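PDB 2IEE: probable ABC transporter extracellular-binding protein YckB from Bacillus subtilis, which probably binds a solute outside the cell as the extracellular binding protein of an ABC transport system. Local coordinates for residues K20-V25 with K64-E69; A86-I91 with Q209-K214; R55-R60 with K222-A227. All blocks are in the same frame, centred on the assembly; numbering follows the deposited sequence.

Overall arrangement
All three contacts lie in one lobe of the binding protein, their centres 13 to 14 Å apart. Contact 1 pairs two parallel strands at the edge of the lobe's sheet, about 21 Å from the chain centre. Contact 2, about 11 Å from that centre, joins strand 86-87 to the returning strand 197-214. The two meet where Ala-86 N comes within 3.3 Å of Val-24 O, a probable hydrogen bond between neighbouring strands. Contact 3 packs two helices over the same sheet: Ala-58 CB lies 3.3 Å from Val-65 CG2 of contact 1, and Met-224 CG lies 3.9 Å from Leu-211 CD2 of contact 2.

Contact 1: K20-V25 with K64-E69; sequences KGKIVV and KVEFKE
The aliphatic chain of Lys-22 lies side by side with that of Lys-64, both pointing the same way from the sheet, and the closest pair is Lys-22 CE to Lys-64 CD at 3.5 Å. Lys-64 is extended throughout, whereas Lys-22 bends at chi3 (70°), which swings its CE against the neighbour. The overlap brings two like charges together, with Lys-22 NZ 3.8 Å from Lys-64 NZ. Glu-66 on the same face is likely to offset that repulsion: its OE1 makes a long salt bridge to Lys-22 NZ at 3.7 Å, while OE2 is held more tightly by Lys-68 NZ at 3.0 Å, so one carboxylate links both strands in a small charge network. On the same face Val-24 CG1 touches Lys-68 CG.

The backbones form a regular parallel ladder from Lys-22/Lys-64 to Val-25/Phe-67. Five backbone bonds alternate across it, beginning with Lys-64 N to the carbonyl of Gly-21, the residue that leaves helix 14-20 with positive phi, and ending with Lys-68 N to Val-25 O at 2.7 Å. Strands 22-27 and 64-69, joined through helix 49-60, form a beta-alpha-beta crossover, the opening unit of the sheet in a type II solute-binding lobe; strand 86-87 continues the sheet beyond 22-27.

The face turned to helix 49-60 is apolar. Ile-23 CG2 meets Val-65 CG2, and Val-25 CG2 meets Val-65 CG1 at 3.8 Å. That same Val-65 CG1 sits over one face of the Phe-67 ring, 3.4 Å above its plane and offset toward the rim. Val-25 runs alongside the ring, its CB 4.0 Å from Phe-67 CD1. Ala-58 of the helix covers Ile-23 and Val-65, and Val-51 and Arg-55 close over Phe-67.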
loop_
_atom_site.group_PDB
_atom_site.type_symbol
_atom_site.label_atom_id
_atom_site.label_comp_id
_atom_site.label_asym_id
_atom_site.label_seq_id
_atom_site.Cartn_x
_atom_site.Cartn_y
_atom_site.Cartn_z
ATOM N N LYS A 20 -20.302 -18.863 -12.055
ATOM C CA LYS A 20 -19.035 -19.354 -12.582
ATOM C C LYS A 20 -18.181 -19.926 -11.461
ATOM O O LYS A 20 -17.353 -20.810 -11.686
ATOM C CB LYS A 20 -18.269 -18.229 -13.275
ATOM C CG LYS A 20 -18.988 -17.624 -14.469
ATOM C CD LYS A 20 -18.148 -16.533 -15.119
ATOM C CE LYS A 20 -18.869 -15.920 -16.310
ATOM N NZ LYS A 20 -18.066 -14.848 -16.961
ATOM N N GLY A 21 -18.384 -19.418 -10.250
ATOM C CA GLY A 21 -17.608 -19.894 -9.118
ATOM C C GLY A 21 -16.226 -19.262 -9.068
ATOM O O GLY A 21 -15.367 -19.695 -8.302
ATOM N N LYS A 22 -16.009 -18.238 -9.887
ATOM C CA LYS A 22 -14.724 -17.553 -9.919
ATOM C C LYS A 22 -14.876 -16.050 -10.096
ATOM O O LYS A 22 -15.742 -15.583 -10.835
ATOM C CB LYS A 22 -13.847 -18.104 -11.052
ATOM C CG LYS A 22 -13.422 -19.554 -10.860
ATOM C CD LYS A 22 -12.601 -20.085 -12.038
ATOM C CE LYS A 22 -11.217 -19.451 -12.109
ATOM N NZ LYS A 22 -10.352 -20.117 -13.126
ATOM N N ILE A 23 -14.035 -15.296 -9.399
ATOM C CA ILE A 23 -14.048 -13.841 -9.493
ATOM C C ILE A 23 -12.730 -13.421 -10.127
ATOM O O ILE A 23 -11.665 -13.871 -9.706
ATOM C CB ILE A 23 -14.185 -13.185 -8.104
ATOM C CG1 ILE A 23 -14.172 -11.663 -8.243
ATOM C CG2 ILE A 23 -13.049 -13.638 -7.194
ATOM C CD1 ILE A 23 -14.484 -10.936 -6.951
ATOM N N VAL A 24 -12.809 -12.578 -11.151
ATOM C CA VAL A 24 -11.625 -12.103 -11.850
ATOM C C VAL A 24 -11.152 -10.817 -11.187
ATOM O O VAL A 24 -11.914 -9.853 -11.074
ATOM C CB VAL A 24 -11.939 -11.829 -13.336
ATOM C CG1 VAL A 24 -10.672 -11.483 -14.085
ATOM C CG2 VAL A 24 -12.597 -13.049 -13.956
ATOM N N VAL A 25 -9.901 -10.796 -10.743
ATOM C CA VAL A 25 -9.379 -9.619 -10.060
ATOM C C VAL A 25 -8.059 -9.130 -10.634
ATOM O O VAL A 25 -7.112 -9.900 -10.807
ATOM C CB VAL A 25 -9.181 -9.899 -8.547
ATOM C CG1 VAL A 25 -8.826 -8.607 -7.815
ATOM C CG2 VAL A 25 -10.439 -10.516 -7.959
ATOM N N LYS A 64 -13.322 -19.044 -6.361
ATOM C CA LYS A 64 -11.917 -19.185 -6.706
ATOM C C LYS A 64 -11.569 -17.816 -7.271
ATOM O O LYS A 64 -12.453 -17.097 -7.749
ATOM C CB LYS A 64 -11.756 -20.262 -7.781
ATOM C CG LYS A 64 -10.359 -20.416 -8.356
ATOM C CD LYS A 64 -10.345 -21.542 -9.392
ATOM C CE LYS A 64 -8.971 -21.729 -10.022
ATOM N NZ LYS A 64 -8.957 -22.876 -10.983
ATOM N N VAL A 65 -10.299 -17.440 -7.212
ATOM C CA VAL A 65 -9.909 -16.144 -7.727
ATOM C C VAL A 65 -9.028 -16.259 -8.955
ATOM O O VAL A 65 -8.112 -17.073 -9.002
ATOM C CB VAL A 65 -9.152 -15.323 -6.672
ATOM C CG1 VAL A 65 -8.883 -13.922 -7.204
ATOM C CG2 VAL A 65 -9.949 -15.271 -5.388
ATOM N N GLU A 66 -9.320 -15.439 -9.951
ATOM C CA GLU A 66 -8.530 -15.421 -11.166
ATOM C C GLU A 66 -7.851 -14.056 -11.196
ATOM O O GLU A 66 -8.469 -13.052 -11.546
ATOM C CB GLU A 66 -9.424 -15.593 -12.392
ATOM C CG GLU A 66 -8.676 -16.035 -13.633
ATOM C CD GLU A 66 -9.587 -16.147 -14.837
ATOM O OE1 GLU A 66 -10.685 -16.732 -14.695
ATOM O OE2 GLU A 66 -9.202 -15.661 -15.926
ATOM N N PHE A 67 -6.582 -14.023 -10.810
ATOM C CA PHE A 67 -5.832 -12.782 -10.789
ATOM C C PHE A 67 -5.255 -12.429 -12.153
ATOM O O PHE A 67 -4.484 -13.191 -12.732
ATOM C CB PHE A 67 -4.704 -12.869 -9.760
ATOM C CG PHE A 67 -5.168 -12.735 -8.338
ATOM C CD1 PHE A 67 -5.634 -11.514 -7.855
ATOM C CD2 PHE A 67 -5.146 -13.829 -7.477
ATOM C CE1 PHE A 67 -6.071 -11.384 -6.537
ATOM C CE2 PHE A 67 -5.582 -13.712 -6.151
ATOM C CZ PHE A 67 -6.044 -12.488 -5.685
ATOM N N LYS A 68 -5.645 -11.266 -12.661
ATOM C CA LYS A 68 -5.153 -10.785 -13.940
ATOM C C LYS A 68 -4.132 -9.699 -13.646
ATOM O O LYS A 68 -4.473 -8.634 -13.132
ATOM C CB LYS A 68 -6.298 -10.208 -14.778
ATOM C CG LYS A 68 -7.292 -11.243 -15.286
ATOM C CD LYS A 68 -6.618 -12.276 -16.179
ATOM C CE LYS A 68 -7.628 -13.279 -16.718
ATOM N NZ LYS A 68 -6.977 -14.361 -17.511
ATOM N N GLU A 69 -2.877 -9.982 -13.966
ATOM C CA GLU A 69 -1.799 -9.040 -13.729
ATOM C C GLU A 69 -1.704 -8.021 -14.851
ATOM O O GLU A 69 -1.661 -8.386 -16.024
ATOM C CB GLU A 69 -0.483 -9.797 -13.594
ATOM C CG GLU A 69 -0.468 -10.738 -12.403
ATOM C CD GLU A 69 0.800 -11.551 -12.324
ATOM O OE1 GLU A 69 1.884 -10.975 -12.556
ATOM O OE2 GLU A 69 0.720 -12.759 -12.021
#

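Contact 2: A86-I91 with Q209-K214; sequences AAANDI and QALVMK
Ala-86 points its CB at the other strand, 3.2 Å from Val-212 O and 3.9 Å from Leu-211 CG, set there anti to the backbone N (chi1 -173°). Ala-87 then forms the single antiparallel bridge, a hydrogen-bonded pair with Val-212: Ala-87 N gives to Val-212 O at 2.8 Å and Val-212 N to Ala-87 O at 3.0 Å, each donor lying in the plane of the carbonyl it meets. This is where the antiparallel return strand joins the parallel sheet, as in the type II binding-protein fold. Ala-88 packs its CB on Leu-211 CD1.

Beyond it the direct backbone bonds give way to one water, which accepts from Asn-89 N and Ile-91 N and donates to Ala-210 O. Asp-90 lies beside Gln-209, its OD1 3.5 Å from Gln-209 CG and the two end planes 40° apart; Asp-90 OD1 makes a salt bridge to Lys-108 NZ and Gln-209 OE1 a hydrogen bond to it, while Gln-209 NE2 reaches Asp-92 and Asn-207. An alanine in place of Gln-209 would probably leave Lys-108 with one acceptor fewer and Asp-92 and Asn-207 without this amide donor. Ile-91 crosses Val-212 at about a right angle, its CD1 3.6 Å from Val-212 CG2.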
loop_
_atom_site.group_PDB
_atom_site.type_symbol
_atom_site.label_atom_id
_atom_site.label_comp_id
_atom_site.label_asym_id
_atom_site.label_seq_id
_atom_site.Cartn_x
_atom_site.Cartn_y
_atom_site.Cartn_z
ATOM N N ALA A 86 -13.117 -6.888 -10.398
ATOM C CA ALA A 86 -12.622 -5.959 -9.403
ATOM C C ALA A 86 -11.135 -5.733 -9.582
ATOM O O ALA A 86 -10.472 -6.457 -10.321
ATOM C CB ALA A 86 -12.902 -6.503 -8.004
ATOM N N ALA A 87 -10.622 -4.717 -8.900
ATOM C CA ALA A 87 -9.205 -4.388 -8.955
ATOM C C ALA A 87 -8.688 -4.246 -7.523
ATOM O O ALA A 87 -9.292 -3.550 -6.700
ATOM C CB ALA A 87 -8.998 -3.092 -9.722
ATOM N N ALA A 88 -7.585 -4.925 -7.232
ATOM C CA ALA A 88 -6.970 -4.887 -5.907
ATOM C C ALA A 88 -5.512 -4.508 -6.113
ATOM O O ALA A 88 -4.684 -5.349 -6.457
ATOM C CB ALA A 88 -7.069 -6.254 -5.241
ATOM N N ASN A 89 -5.192 -3.241 -5.902
ATOM C CA ASN A 89 -3.830 -2.802 -6.126
ATOM C C ASN A 89 -3.466 -1.591 -5.285
ATOM O O ASN A 89 -3.056 -0.566 -5.822
ATOM C CB ASN A 89 -3.644 -2.472 -7.613
ATOM C CG ASN A 89 -2.180 -2.427 -8.026
ATOM O OD1 ASN A 89 -1.774 -1.569 -8.811
ATOM N ND2 ASN A 89 -1.385 -3.365 -7.511
ATOM N N ASP A 90 -3.637 -1.701 -3.971
ATOM C CA ASP A 90 -3.284 -0.615 -3.068
ATOM C C ASP A 90 -3.921 0.711 -3.506
ATOM O O ASP A 90 -3.306 1.772 -3.406
ATOM C CB ASP A 90 -1.755 -0.488 -3.039
ATOM C CG ASP A 90 -1.240 0.124 -1.754
ATOM O OD1 ASP A 90 -1.634 -0.352 -0.663
ATOM O OD2 ASP A 90 -0.429 1.069 -1.836
ATOM N N ILE A 91 -5.162 0.646 -3.978
ATOM C CA ILE A 91 -5.858 1.835 -4.443
ATOM C C ILE A 91 -6.545 2.578 -3.301
ATOM O O ILE A 91 -7.381 2.017 -2.592
ATOM C CB ILE A 91 -6.891 1.457 -5.514
ATOM C CG1 ILE A 91 -6.193 0.670 -6.627
ATOM C CG2 ILE A 91 -7.540 2.707 -6.078
ATOM C CD1 ILE A 91 -7.126 0.088 -7.657
ATOM N N GLN A 209 -6.893 1.770 1.819
ATOM C CA GLN A 209 -7.103 1.025 0.583
ATOM C C GLN A 209 -8.216 -0.012 0.707
ATOM O O GLN A 209 -8.475 -0.559 1.785
ATOM C CB GLN A 209 -5.806 0.329 0.156
ATOM C CG GLN A 209 -4.640 1.262 -0.090
ATOM C CD GLN A 209 -4.136 1.909 1.182
ATOM O OE1 GLN A 209 -3.831 1.225 2.152
ATOM N NE2 GLN A 209 -4.035 3.234 1.177
ATOM N N ALA A 210 -8.869 -0.286 -0.415
ATOM C CA ALA A 210 -9.966 -1.241 -0.438
ATOM C C ALA A 210 -10.114 -1.824 -1.829
ATOM O O ALA A 210 -9.459 -1.373 -2.770
ATOM C CB ALA A 210 -11.273 -0.544 -0.026
ATOM N N LEU A 211 -10.987 -2.819 -1.956
ATOM C CA LEU A 211 -11.236 -3.456 -3.240
ATOM C C LEU A 211 -12.106 -2.551 -4.111
ATOM O O LEU A 211 -13.114 -2.008 -3.650
ATOM C CB LEU A 211 -11.935 -4.797 -3.037
ATOM C CG LEU A 211 -12.098 -5.627 -4.312
ATOM C CD1 LEU A 211 -10.730 -6.149 -4.769
ATOM C CD2 LEU A 211 -13.067 -6.779 -4.047
ATOM N N VAL A 212 -11.719 -2.404 -5.371
ATOM C CA VAL A 212 -12.451 -1.549 -6.302
ATOM C C VAL A 212 -13.297 -2.346 -7.290
ATOM O O VAL A 212 -12.808 -3.271 -7.942
ATOM C CB VAL A 212 -11.482 -0.663 -7.118
ATOM C CG1 VAL A 212 -12.259 0.401 -7.864
ATOM C CG2 VAL A 212 -10.441 -0.030 -6.198
HETATM N N MSE A 213 -14.572 -1.998 -7.392
HETATM C CA MSE A 213 -15.446 -2.674 -8.337
HETATM C C MSE A 213 -16.454 -1.720 -8.965
HETATM O O MSE A 213 -16.629 -0.587 -8.506
HETATM C CB MSE A 213 -16.131 -3.886 -7.676
HETATM C CG MSE A 213 -16.772 -3.645 -6.324
HETATM SE SE MSE A 213 -16.746 -5.209 -5.122
HETATM C CE MSE A 213 -16.079 -4.283 -3.561
ATOM N N LYS A 214 -17.082 -2.170 -10.047
ATOM C CA LYS A 214 -18.066 -1.365 -10.766
ATOM C C LYS A 214 -19.108 -0.885 -9.762
ATOM O O LYS A 214 -19.652 -1.679 -9.004
ATOM C CB LYS A 214 -18.716 -2.222 -11.857
ATOM C CG LYS A 214 -19.391 -1.454 -12.980
ATOM C CD LYS A 214 -19.909 -2.431 -14.030
ATOM C CE LYS A 214 -20.631 -1.728 -15.165
ATOM N NZ LYS A 214 -21.260 -2.717 -16.096
HETATM O O HOH W 1 -6.804 -1.828 -3.963
#

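Contact 3: R55-R60 with K222-A227; sequences REAAKR and KKMNEA
Ala-227 presses its CB into the surface of helix 49-60, 3.6 Å from Ala-57 O and 3.8 Å from Arg-60 CB. The methyl thus rests on the turn between the two residues, with Ala-57 CB a little farther off at 4.3 Å. About one turn earlier on Ala-227's own helix, the selenomethionine Met-224 supplies the second point of touch. Its SE lies 4.1 Å from Ala-57 CB, and CE goes on to Ala-58, 4.1 Å from that residue's CA. Bends at chi2 (-64°) and chi3 bring first the selenium and then the terminal methyl up against the helix. With only alanines, a methionine tip and an arginine CB at the interface, the short segment axes approach to 8.9 Å while crossing at 104°, entirely by van der Waals packing.

In the next shell Arg-60 carries the polar contacts. Arg-60 NE donates to Glu-56 OE2 at 2.9 Å in a salt bridge within its own helix, using that oxygen's anti lone pair, with the oxygen 17° out of the guanidinium plane. The rest of that guanidinium reaches beyond the two segments, NH2 hydrogen-bonded to Ser-236 OG and NH1 in a salt bridge with Glu-230, tying helix 49-60 to the far part of helix 218-234 and the start of helix 236-244. Met-231, one turn past Ala-227, adds to the packing on Glu-56, Ala-57 and Arg-60, and Leu-61 lies against both Met-224 and Ala-227.

Ala-58 and Met-224 also both rest on Ile-23 of the sheet. Two helices packed on each other and on one sheet face, one from the first crossover and one following the return strand, form part of the helical covering of the sheet, as in the alpha/beta lobes of type II solute-binding proteins.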
loop_
_atom_site.group_PDB
_atom_site.type_symbol
_atom_site.label_atom_id
_atom_site.label_comp_id
_atom_site.label_asym_id
_atom_site.label_seq_id
_atom_site.Cartn_x
_atom_site.Cartn_y
_atom_site.Cartn_z
ATOM N N ARG A 55 -8.115 -13.303 -1.856
ATOM C CA ARG A 55 -8.170 -14.745 -2.066
ATOM C C ARG A 55 -9.031 -15.415 -0.999
ATOM O O ARG A 55 -9.948 -16.178 -1.313
ATOM C CB ARG A 55 -6.739 -15.312 -2.062
ATOM C CG ARG A 55 -6.607 -16.825 -2.221
ATOM C CD ARG A 55 -5.127 -17.223 -2.378
ATOM N NE ARG A 55 -4.656 -17.030 -3.750
ATOM C CZ ARG A 55 -3.448 -16.590 -4.086
ATOM N NH1 ARG A 55 -2.557 -16.278 -3.156
ATOM N NH2 ARG A 55 -3.125 -16.476 -5.366
ATOM N N GLU A 56 -8.746 -15.103 0.259
ATOM C CA GLU A 56 -9.474 -15.671 1.387
ATOM C C GLU A 56 -10.923 -15.184 1.426
ATOM O O GLU A 56 -11.838 -15.955 1.717
ATOM C CB GLU A 56 -8.756 -15.307 2.693
ATOM C CG GLU A 56 -9.368 -15.893 3.959
ATOM C CD GLU A 56 -9.345 -17.414 3.968
ATOM O OE1 GLU A 56 -8.427 -18.001 3.359
ATOM O OE2 GLU A 56 -10.236 -18.024 4.598
ATOM N N ALA A 57 -11.135 -13.905 1.135
ATOM C CA ALA A 57 -12.486 -13.360 1.142
ATOM C C ALA A 57 -13.314 -14.109 0.103
ATOM O O ALA A 57 -14.449 -14.507 0.362
ATOM C CB ALA A 57 -12.454 -11.868 0.826
ATOM N N ALA A 58 -12.737 -14.304 -1.075
ATOM C CA ALA A 58 -13.426 -15.016 -2.141
ATOM C C ALA A 58 -13.713 -16.443 -1.692
ATOM O O ALA A 58 -14.790 -16.985 -1.955
ATOM C CB ALA A 58 -12.576 -15.021 -3.406
ATOM N N LYS A 59 -12.751 -17.046 -1.003
ATOM C CA LYS A 59 -12.916 -18.409 -0.518
ATOM C C LYS A 59 -14.097 -18.467 0.446
ATOM O O LYS A 59 -14.896 -19.397 0.397
ATOM C CB LYS A 59 -11.640 -18.891 0.184
ATOM C CG LYS A 59 -11.678 -20.369 0.555
ATOM C CD LYS A 59 -10.458 -20.797 1.357
ATOM C CE LYS A 59 -10.518 -22.288 1.670
ATOM N NZ LYS A 59 -9.338 -22.755 2.452
ATOM N N ARG A 60 -14.210 -17.463 1.314
ATOM C CA ARG A 60 -15.309 -17.408 2.271
ATOM C C ARG A 60 -16.634 -17.431 1.515
ATOM O O ARG A 60 -17.650 -17.884 2.044
ATOM C CB ARG A 60 -15.245 -16.124 3.116
ATOM C CG ARG A 60 -14.029 -16.000 4.029
ATOM C CD ARG A 60 -13.979 -17.104 5.079
ATOM N NE ARG A 60 -12.726 -17.091 5.837
ATOM C CZ ARG A 60 -12.505 -16.360 6.925
ATOM N NH1 ARG A 60 -13.457 -15.572 7.405
ATOM N NH2 ARG A 60 -11.327 -16.418 7.534
ATOM N N LYS A 222 -21.651 -5.866 -1.392
ATOM C CA LYS A 222 -22.192 -6.296 -0.104
ATOM C C LYS A 222 -21.649 -7.663 0.319
ATOM O O LYS A 222 -21.341 -7.889 1.488
ATOM C CB LYS A 222 -23.722 -6.335 -0.163
ATOM C CG LYS A 222 -24.386 -6.503 1.201
ATOM C CD LYS A 222 -25.906 -6.539 1.103
ATOM C CE LYS A 222 -26.541 -6.573 2.492
ATOM N NZ LYS A 222 -26.017 -7.701 3.319
ATOM N N LYS A 223 -21.525 -8.576 -0.638
ATOM C CA LYS A 223 -21.012 -9.911 -0.348
ATOM C C LYS A 223 -19.548 -9.864 0.084
ATOM O O LYS A 223 -19.154 -10.529 1.046
ATOM C CB LYS A 223 -21.186 -10.810 -1.575
ATOM C CG LYS A 223 -22.619 -11.288 -1.774
ATOM C CD LYS A 223 -22.981 -12.292 -0.688
ATOM C CE LYS A 223 -24.392 -12.807 -0.835
ATOM N NZ LYS A 223 -24.677 -13.880 0.164
HETATM N N MSE A 224 -18.744 -9.081 -0.628
HETATM C CA MSE A 224 -17.328 -8.939 -0.294
HETATM C C MSE A 224 -17.180 -8.382 1.118
HETATM O O MSE A 224 -16.385 -8.889 1.911
HETATM C CB MSE A 224 -16.630 -8.001 -1.281
HETATM C CG MSE A 224 -16.043 -8.679 -2.505
HETATM SE SE MSE A 224 -14.604 -9.908 -2.045
HETATM C CE MSE A 224 -15.228 -11.436 -3.024
ATOM N N ASN A 225 -17.948 -7.339 1.428
ATOM C CA ASN A 225 -17.886 -6.724 2.753
ATOM C C ASN A 225 -18.301 -7.718 3.834
ATOM O O ASN A 225 -17.769 -7.699 4.946
ATOM C CB ASN A 225 -18.782 -5.484 2.817
ATOM C CG ASN A 225 -18.201 -4.302 2.051
ATOM O OD1 ASN A 225 -17.111 -4.390 1.477
ATOM N ND2 ASN A 225 -18.925 -3.190 2.045
ATOM N N GLU A 226 -19.250 -8.584 3.497
ATOM C CA GLU A 226 -19.725 -9.593 4.435
ATOM C C GLU A 226 -18.578 -10.528 4.815
ATOM O O GLU A 226 -18.375 -10.831 5.990
ATOM C CB GLU A 226 -20.891 -10.380 3.817
ATOM C CG GLU A 226 -22.259 -9.728 4.035
ATOM C CD GLU A 226 -23.395 -10.413 3.278
ATOM O OE1 GLU A 226 -23.490 -11.660 3.323
ATOM O OE2 GLU A 226 -24.202 -9.698 2.646
ATOM N N ALA A 227 -17.817 -10.968 3.819
ATOM C CA ALA A 227 -16.687 -11.861 4.063
ATOM C C ALA A 227 -15.544 -11.123 4.771
ATOM O O ALA A 227 -14.897 -11.678 5.654
ATOM C CB ALA A 227 -16.201 -12.457 2.750
#